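Local coordinates for protein ribonuclease H (Uncultured organism, PDB 4IBN) that probably cleaves the RNA strand of RNA-DNA hybrids endonucleolytically, leaving 5'-phosphomonoester ends, with magnesium as cofactor, at residues A[149-157]-A[192-200]; A[15-24]-A[36-44]. All coordinates share one frame; numbering follows the deposited sequence.

Interaction 1 (A[149-157]-A[192-200]); sequences HAGHAQNEY and SRMRLEPFP
The His152 ring has Glu197 at its edge and in its plane. His152 NE2 donates to Glu197 OE1 at 2.8 Å, on the carboxylate's anti side, with the two planes 64° apart. His152 CG lies anti to the backbone N (chi1 -175°), sending the ring toward Glu197 although its CB bond points away. Gln154 CB also lies at the ring edge, in its plane, nearer CE1 and ND1. Tyr20 meets the ring from the sheet, planes about 50° apart. The other ring nitrogen, ND1, accepts from Asn155 N, making His152 the N-cap of helix 153-168. This ties the helix start to the loop after helix 187-192 of the RNase H fold. The Gln154 side-chain amide pairs with Glu197 in the manner of a neighbouring strand: Gln154 OE1 accepts from Glu197 N in the carbonyl plane, and Gln154 NE2 gives to Glu197 O at 3.0 Å. Leu196 CD1 packs on it, 3.5 Å from Gln154 NE2. A single backbone bridge of His152 with Arg195 is made by Arg195 N to Gly151 O and Ala153 N to Arg195 O, both 2.9 Å. Met194 runs extended past Ala153, its SD 3.9 Å from Glu156 CB.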
ATOM      1  N   HIS A 149      11.586  -8.761   3.226  1.00 18.73           N
ATOM      2  CA  HIS A 149      12.369  -9.961   3.101  1.00 19.60           C
ATOM      3  C   HIS A 149      12.894 -10.334   4.476  1.00 19.70           C
ATOM      4  O   HIS A 149      14.009 -10.698   4.614  1.00 22.19           O
ATOM      5  CB  HIS A 149      13.509  -9.772   2.107  1.00 21.90           C
ATOM      6  CG  HIS A 149      13.811 -10.975   1.266  1.00 22.77           C
ATOM      7  ND1 HIS A 149      15.016 -11.638   1.293  1.00 30.66           N
ATOM      8  CD2 HIS A 149      13.060 -11.626   0.363  1.00 28.17           C
ATOM      9  CE1 HIS A 149      14.990 -12.652   0.451  1.00 26.93           C
ATOM     10  NE2 HIS A 149      13.817 -12.656  -0.138  1.00 33.06           N
ATOM     11  N   ALA A 150      12.064 -10.197   5.478  1.00 19.17           N
ATOM     12  CA  ALA A 150      12.475 -10.420   6.837  1.00 18.68           C
ATOM     13  C   ALA A 150      11.589 -11.377   7.631  1.00 21.19           C
ATOM     14  O   ALA A 150      11.717 -11.456   8.797  1.00 23.58           O
ATOM     15  CB  ALA A 150      12.599  -9.120   7.560  1.00 21.42           C
ATOM     16  N   GLY A 151      10.727 -12.099   6.951  1.00 19.70           N
ATOM     17  CA  GLY A 151       9.918 -13.085   7.612  1.00 18.84           C
ATOM     18  C   GLY A 151       8.554 -12.641   8.057  1.00 21.19           C
ATOM     19  O   GLY A 151       7.911 -13.367   8.689  1.00 20.53           O
ATOM     20  N   HIS A 152       8.121 -11.463   7.661  1.00 18.13           N
ATOM     21  CA  HIS A 152       6.770 -11.019   7.977  1.00 16.96           C
ATOM     22  C   HIS A 152       5.904 -11.613   6.889  1.00 17.09           C
ATOM     23  O   HIS A 152       6.017 -11.230   5.796  1.00 17.54           O
ATOM     24  CB  HIS A 152       6.726  -9.499   7.926  1.00 16.26           C
ATOM     25  CG  HIS A 152       5.424  -8.889   8.334  1.00 18.93           C
ATOM     26  ND1 HIS A 152       4.267  -9.061   7.631  1.00 18.24           N
ATOM     27  CD2 HIS A 152       5.123  -8.040   9.343  1.00 17.20           C
ATOM     28  CE1 HIS A 152       3.299  -8.389   8.215  1.00 21.51           C
ATOM     29  NE2 HIS A 152       3.796  -7.744   9.244  1.00 17.07           N
ATOM     30  N   ALA A 153       5.019 -12.543   7.231  1.00 16.51           N
ATOM     31  CA  ALA A 153       4.352 -13.314   6.223  1.00 15.83           C
ATOM     32  C   ALA A 153       3.506 -12.526   5.265  1.00 15.77           C
ATOM     33  O   ALA A 153       3.589 -12.717   4.115  1.00 15.86           O
ATOM     34  CB  ALA A 153       3.503 -14.370   6.861  1.00 16.90           C
ATOM     35  N   GLN A 154       2.680 -11.651   5.785  1.00 14.64           N
ATOM     36  CA  GLN A 154       1.857 -10.874   4.903  1.00 15.63           C
ATOM     37  C   GLN A 154       2.662  -9.967   3.981  1.00 16.11           C
ATOM     38  O   GLN A 154       2.286  -9.731   2.894  1.00 16.21           O
ATOM     39  CB  GLN A 154       0.816 -10.092   5.686  1.00 14.94           C
ATOM     40  CG  GLN A 154      -0.227 -10.935   6.343  1.00 15.94           C
ATOM     41  CD  GLN A 154      -0.011 -11.050   7.826  1.00 15.95           C
ATOM     42  OE1 GLN A 154       1.071 -11.131   8.275  1.00 15.63           O
ATOM     43  NE2 GLN A 154      -1.082 -11.010   8.557  1.00 18.76           N
ATOM     44  N   ASN A 155       3.736  -9.405   4.498  1.00 15.91           N
ATOM     45  CA  ASN A 155       4.602  -8.580   3.691  1.00 13.11           C
ATOM     46  C   ASN A 155       5.253  -9.384   2.588  1.00 14.88           C
ATOM     47  O   ASN A 155       5.336  -8.933   1.517  1.00 16.69           O
ATOM     48  CB  ASN A 155       5.668  -7.898   4.510  1.00 19.34           C
ATOM     49  CG  ASN A 155       6.747  -7.279   3.657  1.00 21.02           C
ATOM     50  OD1 ASN A 155       6.584  -6.194   3.192  1.00 24.04           O
ATOM     51  ND2 ASN A 155       7.829  -7.983   3.465  1.00 16.26           N
ATOM     52  N   GLU A 156       5.701 -10.572   2.906  1.00 14.88           N
ATOM     53  CA  GLU A 156       6.291 -11.435   1.920  1.00 14.58           C
ATOM     54  C   GLU A 156       5.304 -11.877   0.877  1.00 16.78           C
ATOM     55  O   GLU A 156       5.688 -12.080  -0.214  1.00 17.52           O
ATOM     56  CB  GLU A 156       7.126 -12.582   2.511  1.00 20.58           C
ATOM     57  CG  GLU A 156       8.188 -12.127   3.488  1.00 19.56           C
ATOM     58  CD  GLU A 156       9.549 -12.818   3.359  1.00 27.92           C
ATOM     59  OE1 GLU A 156       9.810 -13.403   2.325  1.00 28.32           O
ATOM     60  OE2 GLU A 156      10.332 -12.836   4.308  1.00 22.65           O
ATOM     61  N   TYR A 157       4.054 -12.068   1.261  1.00 15.73           N
ATOM     62  CA  TYR A 157       3.038 -12.388   0.276  1.00 15.94           C
ATOM     63  C   TYR A 157       2.847 -11.220  -0.677  1.00 14.87           C
ATOM     64  O   TYR A 157       2.738 -11.365  -1.854  1.00 15.41           O
ATOM     65  CB  TYR A 157       1.706 -12.787   0.912  1.00 17.19           C
ATOM     66  CG  TYR A 157       0.652 -13.082  -0.115  1.00 17.63           C
ATOM     67  CD1 TYR A 157      -0.418 -12.264  -0.304  1.00 18.84           C
ATOM     68  CD2 TYR A 157       0.771 -14.157  -0.934  1.00 17.15           C
ATOM     69  CE1 TYR A 157      -1.336 -12.509  -1.269  1.00 18.20           C
ATOM     70  CE2 TYR A 157      -0.129 -14.413  -1.888  1.00 19.39           C
ATOM     71  CZ  TYR A 157      -1.196 -13.600  -2.061  1.00 20.26           C
ATOM     72  OH  TYR A 157      -2.126 -13.839  -3.000  1.00 21.50           O
ATOM     73  N   SER A 192      10.651 -21.217   4.825  1.00 28.51           N
ATOM     74  CA  SER A 192      11.018 -19.887   5.243  1.00 28.77           C
ATOM     75  C   SER A 192      10.713 -19.581   6.736  1.00 29.01           C
ATOM     76  O   SER A 192      11.280 -18.705   7.335  1.00 27.64           O
ATOM     77  CB  SER A 192      10.380 -18.888   4.303  1.00 29.19           C
ATOM     78  OG  SER A 192      10.698 -17.601   4.695  1.00 35.32           O
ATOM     79  N   ARG A 193       9.823 -20.339   7.329  1.00 27.32           N
ATOM     80  CA  ARG A 193       9.585 -20.184   8.754  1.00 26.70           C
ATOM     81  C   ARG A 193       9.217 -18.730   9.168  1.00 26.27           C
ATOM     82  O   ARG A 193       9.795 -18.162  10.022  1.00 28.35           O
ATOM     83  CB  ARG A 193      10.758 -20.743   9.517  1.00 31.54           C
ATOM     84  CG  ARG A 193      10.932 -22.251   9.302  1.00 36.31           C
ATOM     85  CD  ARG A 193      12.239 -22.780   9.876  1.00 52.53           C
ATOM     86  NE  ARG A 193      12.312 -24.199  10.227  1.00 59.80           N
ATOM     87  CZ  ARG A 193      12.729 -25.202   9.427  1.00 65.88           C
ATOM     88  NH1 ARG A 193      13.079 -25.004   8.165  1.00 69.29           N
ATOM     89  NH2 ARG A 193      12.786 -26.433   9.899  1.00 64.33           N
ATOM     90  N   MET A 194       8.231 -18.190   8.489  1.00 23.77           N
ATOM     91  CA  MET A 194       7.755 -16.838   8.658  1.00 20.66           C
ATOM     92  C   MET A 194       6.787 -16.649   9.797  1.00 20.20           C
ATOM     93  O   MET A 194       6.270 -17.594  10.291  1.00 23.56           O
ATOM     94  CB  MET A 194       7.087 -16.395   7.382  1.00 22.78           C
ATOM     95  CG  MET A 194       7.887 -16.606   6.178  1.00 22.27           C
ATOM     96  SD  MET A 194       7.148 -15.705   4.874  1.00 29.67           S
ATOM     97  CE  MET A 194       7.949 -16.379   3.461  1.00 28.35           C
ATOM     98  N   ARG A 195       6.569 -15.399  10.185  1.00 18.89           N
ATOM     99  CA  ARG A 195       5.689 -15.055  11.284  1.00 18.82           C
ATOM    100  C   ARG A 195       4.518 -14.270  10.773  1.00 20.41           C
ATOM    101  O   ARG A 195       4.700 -13.367  10.041  1.00 20.88           O
ATOM    102  CB  ARG A 195       6.408 -14.202  12.302  1.00 22.65           C
ATOM    103  CG  ARG A 195       7.187 -14.980  13.293  1.00 29.32           C
ATOM    104  CD  ARG A 195       8.442 -14.300  13.650  1.00 40.77           C
ATOM    105  NE  ARG A 195       8.209 -13.373  14.675  1.00 35.75           N
ATOM    106  CZ  ARG A 195       8.986 -12.340  14.920  1.00 41.22           C
ATOM    107  NH1 ARG A 195      10.051 -12.084  14.162  1.00 43.22           N
ATOM    108  NH2 ARG A 195       8.691 -11.565  15.911  1.00 31.74           N
ATOM    109  N   LEU A 196       3.318 -14.648  11.170  1.00 18.37           N
ATOM    110  CA  LEU A 196       2.114 -13.983  10.769  1.00 15.97           C
ATOM    111  C   LEU A 196       1.730 -12.869  11.747  1.00 18.44           C
ATOM    112  O   LEU A 196       1.848 -13.042  12.898  1.00 17.62           O
ATOM    113  CB  LEU A 196       0.994 -14.983  10.725  1.00 16.21           C
ATOM    114  CG  LEU A 196      -0.334 -14.511  10.238  1.00 17.48           C
ATOM    115  CD1 LEU A 196      -0.367 -14.475   8.765  1.00 17.87           C
ATOM    116  CD2 LEU A 196      -1.369 -15.395  10.765  1.00 22.70           C
ATOM    117  N   GLU A 197       1.293 -11.728  11.240  1.00 15.87           N
ATOM    118  CA  GLU A 197       0.830 -10.671  12.113  1.00 17.78           C
ATOM    119  C   GLU A 197      -0.663 -10.830  12.376  1.00 17.29           C
ATOM    120  O   GLU A 197      -1.428 -10.870  11.510  1.00 18.51           O
ATOM    121  CB  GLU A 197       1.121  -9.322  11.495  1.00 19.15           C
ATOM    122  CG  GLU A 197       0.639  -8.155  12.286  1.00 23.02           C
ATOM    123  CD  GLU A 197       1.477  -6.859  12.159  1.00 41.24           C
ATOM    124  OE1 GLU A 197       2.188  -6.606  11.171  1.00 29.44           O
ATOM    125  OE2 GLU A 197       1.355  -6.067  13.111  1.00 42.54           O
ATOM    126  N   PRO A 198      -1.025 -10.901  13.630  1.00 18.53           N
ATOM    127  CA  PRO A 198      -2.435 -10.998  13.986  1.00 18.73           C
ATOM    128  C   PRO A 198      -3.177  -9.743  13.595  1.00 18.71           C
ATOM    129  O   PRO A 198      -2.591  -8.714  13.514  1.00 19.69           O
ATOM    130  CB  PRO A 198      -2.410 -11.120  15.513  1.00 19.44           C
ATOM    131  CG  PRO A 198      -1.056 -11.368  15.860  1.00 20.57           C
ATOM    132  CD  PRO A 198      -0.185 -10.828  14.817  1.00 20.25           C
ATOM    133  N   PHE A 199      -4.462  -9.867  13.357  1.00 18.66           N
ATOM    134  CA  PHE A 199      -5.276  -8.736  12.979  1.00 18.83           C
ATOM    135  C   PHE A 199      -5.322  -7.714  14.122  1.00 19.14           C
ATOM    136  O   PHE A 199      -5.375  -8.039  15.239  1.00 20.80           O
ATOM    137  CB  PHE A 199      -6.686  -9.190  12.627  1.00 18.62           C
ATOM    138  CG  PHE A 199      -7.521  -8.142  11.942  1.00 16.78           C
ATOM    139  CD1 PHE A 199      -7.465  -7.981  10.590  1.00 17.38           C
ATOM    140  CD2 PHE A 199      -8.331  -7.308  12.647  1.00 19.77           C
ATOM    141  CE1 PHE A 199      -8.186  -7.044  10.010  1.00 21.56           C
ATOM    142  CE2 PHE A 199      -9.048  -6.376  12.018  1.00 23.85           C
ATOM    143  CZ  PHE A 199      -8.974  -6.245  10.721  1.00 22.38           C
ATOM    144  N   PRO A 200      -5.318  -6.460  13.785  1.00 20.16           N
ATOM    145  CA  PRO A 200      -5.259  -5.446  14.817  1.00 22.18           C
ATOM    146  C   PRO A 200      -6.493  -5.292  15.660  1.00 22.99           C
ATOM    147  O   PRO A 200      -7.559  -5.541  15.231  1.00 24.90           O
ATOM    148  CB  PRO A 200      -4.989  -4.171  14.030  1.00 22.07           C
ATOM    149  CG  PRO A 200      -5.449  -4.410  12.732  1.00 21.49           C
ATOM    150  CD  PRO A 200      -5.210  -5.858  12.459  1.00 19.79           C
TER

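Interaction 2 (A[15-24]-A[36-44])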
ATOM      1  N   PRO A  15     -15.621   0.573   8.822  1.00 15.48           N
ATOM      2  CA  PRO A  15     -14.887  -0.677   8.880  1.00 16.26           C
ATOM      3  C   PRO A  15     -13.427  -0.484   9.246  1.00 17.24           C
ATOM      4  O   PRO A  15     -12.926   0.541   9.051  1.00 20.09           O
ATOM      5  CB  PRO A  15     -15.008  -1.233   7.446  1.00 16.47           C
ATOM      6  CG  PRO A  15     -15.966  -0.423   6.781  1.00 16.92           C
ATOM      7  CD  PRO A  15     -15.956   0.910   7.451  1.00 17.07           C
ATOM      8  N   LEU A  16     -12.792  -1.516   9.758  1.00 16.68           N
ATOM      9  CA  LEU A  16     -11.363  -1.541  10.005  1.00 15.79           C
ATOM     10  C   LEU A  16     -10.729  -2.655   9.187  1.00 17.08           C
ATOM     11  O   LEU A  16     -11.162  -3.749   9.245  1.00 17.70           O
ATOM     12  CB  LEU A  16     -11.087  -1.830  11.455  1.00 17.73           C
ATOM     13  CG  LEU A  16      -9.638  -2.072  11.887  1.00 19.95           C
ATOM     14  CD1 LEU A  16      -8.812  -0.855  11.735  1.00 22.76           C
ATOM     15  CD2 LEU A  16      -9.587  -2.492  13.347  1.00 23.76           C
ATOM     16  N   VAL A  17      -9.696  -2.326   8.432  1.00 16.05           N
ATOM     17  CA  VAL A  17      -8.933  -3.309   7.704  1.00 15.95           C
ATOM     18  C   VAL A  17      -7.450  -3.154   7.930  1.00 15.98           C
ATOM     19  O   VAL A  17      -7.016  -2.122   8.308  1.00 16.31           O
ATOM     20  CB  VAL A  17      -9.170  -3.229   6.203  1.00 16.42           C
ATOM     21  CG1 VAL A  17     -10.576  -3.619   5.826  1.00 19.71           C
ATOM     22  CG2 VAL A  17      -8.865  -1.904   5.659  1.00 16.70           C
ATOM     23  N   ALA A  18      -6.714  -4.229   7.686  1.00 17.65           N
ATOM     24  CA  ALA A  18      -5.282  -4.171   7.722  1.00 16.56           C
ATOM     25  C   ALA A  18      -4.775  -4.473   6.348  1.00 18.94           C
ATOM     26  O   ALA A  18      -5.122  -5.438   5.793  1.00 19.71           O
ATOM     27  CB  ALA A  18      -4.719  -5.153   8.719  1.00 21.22           C
ATOM     28  N   VAL A  19      -3.933  -3.582   5.847  1.00 17.20           N
ATOM     29  CA  VAL A  19      -3.435  -3.633   4.506  1.00 16.35           C
ATOM     30  C   VAL A  19      -1.927  -3.824   4.520  1.00 15.76           C
ATOM     31  O   VAL A  19      -1.292  -3.258   5.315  1.00 15.55           O
ATOM     32  CB  VAL A  19      -3.758  -2.323   3.820  1.00 17.32           C
ATOM     33  CG1 VAL A  19      -3.049  -2.219   2.538  1.00 19.12           C
ATOM     34  CG2 VAL A  19      -5.245  -2.212   3.641  1.00 17.37           C
ATOM     35  N   TYR A  20      -1.437  -4.711   3.665  1.00 14.76           N
ATOM     36  CA  TYR A  20      -0.034  -5.012   3.587  1.00 16.48           C
ATOM     37  C   TYR A  20       0.380  -4.847   2.150  1.00 15.63           C
ATOM     38  O   TYR A  20      -0.096  -5.532   1.334  1.00 16.75           O
ATOM     39  CB  TYR A  20       0.265  -6.456   4.049  1.00 15.42           C
ATOM     40  CG  TYR A  20      -0.145  -6.702   5.471  1.00 16.18           C
ATOM     41  CD1 TYR A  20       0.711  -6.474   6.479  1.00 17.88           C
ATOM     42  CD2 TYR A  20      -1.410  -7.133   5.779  1.00 16.50           C
ATOM     43  CE1 TYR A  20       0.338  -6.656   7.754  1.00 16.70           C
ATOM     44  CE2 TYR A  20      -1.776  -7.326   7.040  1.00 16.81           C
ATOM     45  CZ  TYR A  20      -0.896  -7.071   8.039  1.00 17.94           C
ATOM     46  OH  TYR A  20      -1.200  -7.236   9.348  1.00 24.41           O
ATOM     47  N   ALA A  21       1.307  -3.939   1.906  1.00 16.05           N
ATOM     48  CA  ALA A  21       1.662  -3.547   0.560  1.00 15.67           C
ATOM     49  C   ALA A  21       3.145  -3.709   0.291  1.00 17.81           C
ATOM     50  O   ALA A  21       3.905  -3.634   1.182  1.00 20.86           O
ATOM     51  CB  ALA A  21       1.256  -2.144   0.339  1.00 17.69           C
ATOM     52  N   ASP A  22       3.493  -3.990  -0.960  1.00 18.23           N
ATOM     53  CA  ASP A  22       4.879  -4.065  -1.394  1.00 18.56           C
ATOM     54  C   ASP A  22       4.996  -3.717  -2.849  1.00 19.00           C
ATOM     55  O   ASP A  22       4.052  -3.625  -3.508  1.00 17.11           O
ATOM     56  CB  ASP A  22       5.536  -5.416  -1.149  1.00 20.52           C
ATOM     57  CG  ASP A  22       7.041  -5.357  -1.310  1.00 27.27           C
ATOM     58  OD1 ASP A  22       7.640  -4.512  -0.747  1.00 33.72           O
ATOM     59  OD2 ASP A  22       7.614  -6.088  -2.076  1.00 40.88           O
ATOM     60  N   GLU A  23       6.214  -3.467  -3.274  1.00 20.66           N
ATOM     61  CA  GLU A  23       6.471  -3.165  -4.665  1.00 20.51           C
ATOM     62  C   GLU A  23       7.755  -3.822  -5.097  1.00 22.35           C
ATOM     63  O   GLU A  23       8.570  -4.096  -4.282  1.00 19.72           O
ATOM     64  CB  GLU A  23       6.570  -1.675  -4.880  1.00 20.67           C
ATOM     65  CG  GLU A  23       7.674  -0.965  -4.124  1.00 21.25           C
ATOM     66  CD  GLU A  23       7.493  -1.079  -2.613  1.00 30.20           C
ATOM     67  OE1 GLU A  23       6.413  -0.756  -2.149  1.00 31.02           O
ATOM     68  OE2 GLU A  23       8.398  -1.508  -1.903  1.00 36.14           O
ATOM     69  N   SER A  24       7.877  -4.095  -6.380  1.00 19.02           N
ATOM     70  CA  SER A  24       9.119  -4.589  -6.859  1.00 19.06           C
ATOM     71  C   SER A  24       9.319  -4.290  -8.336  1.00 17.64           C
ATOM     72  O   SER A  24       8.398  -4.302  -9.095  1.00 20.35           O
ATOM     73  CB  SER A  24       9.169  -6.073  -6.662  1.00 23.50           C
ATOM     74  OG  SER A  24      10.443  -6.547  -6.939  1.00 28.47           O
ATOM     75  N   GLY A  36       7.803  -3.332 -13.398  1.00 18.35           N
ATOM     76  CA  GLY A  36       7.545  -3.251 -11.989  1.00 16.46           C
ATOM     77  C   GLY A  36       6.122  -3.585 -11.603  1.00 16.40           C
ATOM     78  O   GLY A  36       5.261  -3.599 -12.431  1.00 16.80           O
ATOM     79  N   GLY A  37       5.941  -3.906 -10.332  1.00 15.72           N
ATOM     80  CA  GLY A  37       4.649  -4.278  -9.824  1.00 14.24           C
ATOM     81  C   GLY A  37       4.370  -3.747  -8.434  1.00 13.81           C
ATOM     82  O   GLY A  37       5.249  -3.475  -7.725  1.00 16.07           O
ATOM     83  N   ALA A  38       3.097  -3.594  -8.111  1.00 15.87           N
ATOM     84  CA  ALA A  38       2.660  -3.260  -6.773  1.00 16.24           C
ATOM     85  C   ALA A  38       1.662  -4.322  -6.325  1.00 16.54           C
ATOM     86  O   ALA A  38       0.775  -4.658  -7.051  1.00 18.18           O
ATOM     87  CB  ALA A  38       2.001  -1.904  -6.742  1.00 18.02           C
ATOM     88  N   GLY A  39       1.871  -4.848  -5.132  1.00 14.86           N
ATOM     89  CA  GLY A  39       1.023  -5.860  -4.563  1.00 16.18           C
ATOM     90  C   GLY A  39       0.450  -5.457  -3.214  1.00 17.15           C
ATOM     91  O   GLY A  39       1.147  -4.947  -2.410  1.00 16.88           O
ATOM     92  N   VAL A  40      -0.848  -5.686  -3.041  1.00 15.40           N
ATOM     93  CA  VAL A  40      -1.529  -5.361  -1.811  1.00 16.57           C
ATOM     94  C   VAL A  40      -2.416  -6.503  -1.306  1.00 16.62           C
ATOM     95  O   VAL A  40      -3.206  -6.994  -2.029  1.00 18.89           O
ATOM     96  CB  VAL A  40      -2.429  -4.176  -2.020  1.00 17.77           C
ATOM     97  CG1 VAL A  40      -3.082  -3.772  -0.770  1.00 23.01           C
ATOM     98  CG2 VAL A  40      -1.684  -3.053  -2.590  1.00 21.66           C
ATOM     99  N   LEU A  41      -2.263  -6.876  -0.044  1.00 15.32           N
ATOM    100  CA  LEU A  41      -3.171  -7.784   0.622  1.00 14.45           C
ATOM    101  C   LEU A  41      -4.021  -6.991   1.601  1.00 16.45           C
ATOM    102  O   LEU A  41      -3.502  -6.267   2.369  1.00 16.71           O
ATOM    103  CB  LEU A  41      -2.372  -8.813   1.400  1.00 15.57           C
ATOM    104  CG  LEU A  41      -3.118  -9.734   2.345  1.00 15.88           C
ATOM    105  CD1 LEU A  41      -4.060 -10.631   1.624  1.00 18.84           C
ATOM    106  CD2 LEU A  41      -2.200 -10.522   3.211  1.00 17.90           C
ATOM    107  N   VAL A  42      -5.344  -7.170   1.535  1.00 16.16           N
ATOM    108  CA  VAL A  42      -6.254  -6.553   2.492  1.00 16.30           C
ATOM    109  C   VAL A  42      -6.859  -7.628   3.385  1.00 17.21           C
ATOM    110  O   VAL A  42      -7.410  -8.544   2.889  1.00 19.46           O
ATOM    111  CB  VAL A  42      -7.418  -5.830   1.774  1.00 15.19           C
ATOM    112  CG1 VAL A  42      -8.284  -5.080   2.750  1.00 16.52           C
ATOM    113  CG2 VAL A  42      -6.887  -4.855   0.747  1.00 17.08           C
ATOM    114  N   GLU A  43      -6.726  -7.477   4.680  1.00 16.08           N
ATOM    115  CA  GLU A  43      -7.309  -8.366   5.638  1.00 16.60           C
ATOM    116  C   GLU A  43      -8.510  -7.742   6.288  1.00 16.09           C
ATOM    117  O   GLU A  43      -8.464  -6.612   6.607  1.00 17.36           O
ATOM    118  CB  GLU A  43      -6.314  -8.739   6.738  1.00 17.94           C
ATOM    119  CG  GLU A  43      -5.142  -9.517   6.219  1.00 19.24           C
ATOM    120  CD  GLU A  43      -4.376 -10.269   7.287  1.00 21.97           C
ATOM    121  OE1 GLU A  43      -4.573  -9.967   8.455  1.00 22.20           O
ATOM    122  OE2 GLU A  43      -3.593 -11.133   6.931  1.00 19.37           O
ATOM    123  N   TYR A  44      -9.564  -8.526   6.498  1.00 17.23           N
ATOM    124  CA  TYR A  44     -10.769  -8.039   7.162  1.00 19.84           C
ATOM    125  C   TYR A  44     -11.368  -9.093   8.093  1.00 19.04           C
ATOM    126  O   TYR A  44     -11.637 -10.222   7.679  1.00 19.72           O
ATOM    127  CB  TYR A  44     -11.809  -7.600   6.128  1.00 20.02           C
ATOM    128  CG  TYR A  44     -13.145  -7.226   6.725  1.00 23.02           C
ATOM    129  CD1 TYR A  44     -13.342  -5.984   7.313  1.00 25.86           C
ATOM    130  CD2 TYR A  44     -14.211  -8.115   6.703  1.00 27.67           C
ATOM    131  CE1 TYR A  44     -14.563  -5.637   7.861  1.00 27.58           C
ATOM    132  CE2 TYR A  44     -15.436  -7.778   7.248  1.00 25.49           C
ATOM    133  CZ  TYR A  44     -15.606  -6.538   7.826  1.00 20.82           C
ATOM    134  OH  TYR A  44     -16.823  -6.198   8.369  1.00 29.65           O
TER
HETATM  135  O   HOH W   1      -3.110  -8.621  10.337  1.00 22.55           O
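Tyr20 and Glu43 both set CG anti to their own carbonyl carbon (chi1 -60° and -64°), which raises ring and carboxylate over the same face of the sheet. Tyr20 CE2 comes to 3.9 Å from Glu43 CD. A water joins their ends, 2.6 Å from Tyr20 OH and donating to Glu43 OE1 at 2.7 Å. Glu43 OE2 turns elsewhere, to a salt bridge with Arg55 and a hydrogen bond from Gln154. An alanine in place of Glu43 would probably leave Arg55 without its charge partner and Gln154 NE2 without one of its acceptors. Leu41 and Asp22 share this face. On the other face Val19 CG1 meets Val40 CG1 at 3.7 Å. At the end of the pair, Val17 CG1 reaches the ring edge of Tyr44, 3.9 Å from its CD1. Four hydrogen-bonded pairs, from Ala18 with Glu43 to Ser24 with Gly37, alternate with non-hydrogen-bonded ones. These strands form the first hairpin in the chain, in the middle of the mixed sheet of the RNase H fold. The acidic side chains of Asp22, Glu23 and Asp96 crowd together, with Asn159 beside Asp22, consistent with their forming the atypical DEDN active-site motif.

Interaction 2 comes first along the chain and closes before interaction 1 opens. Their centres are about 13 Å apart. Interaction 2 is buried, with its centre about 5 Å from that of the chain, and joins two neighbouring strands within the mixed sheet. Interaction 1 is partly buried, about 15 Å from the chain centre, where helix 153-168 meets the loop after helix 187-192. The two touch directly. The Gln154 amide bridges them, to Glu197 in one and Glu43 in the other, and Phe199 CE1 lies against Glu43 O. Helix 153-168 and the late loop therefore both lie against the same hairpin, linking the C-terminal part of the chain to its first strands.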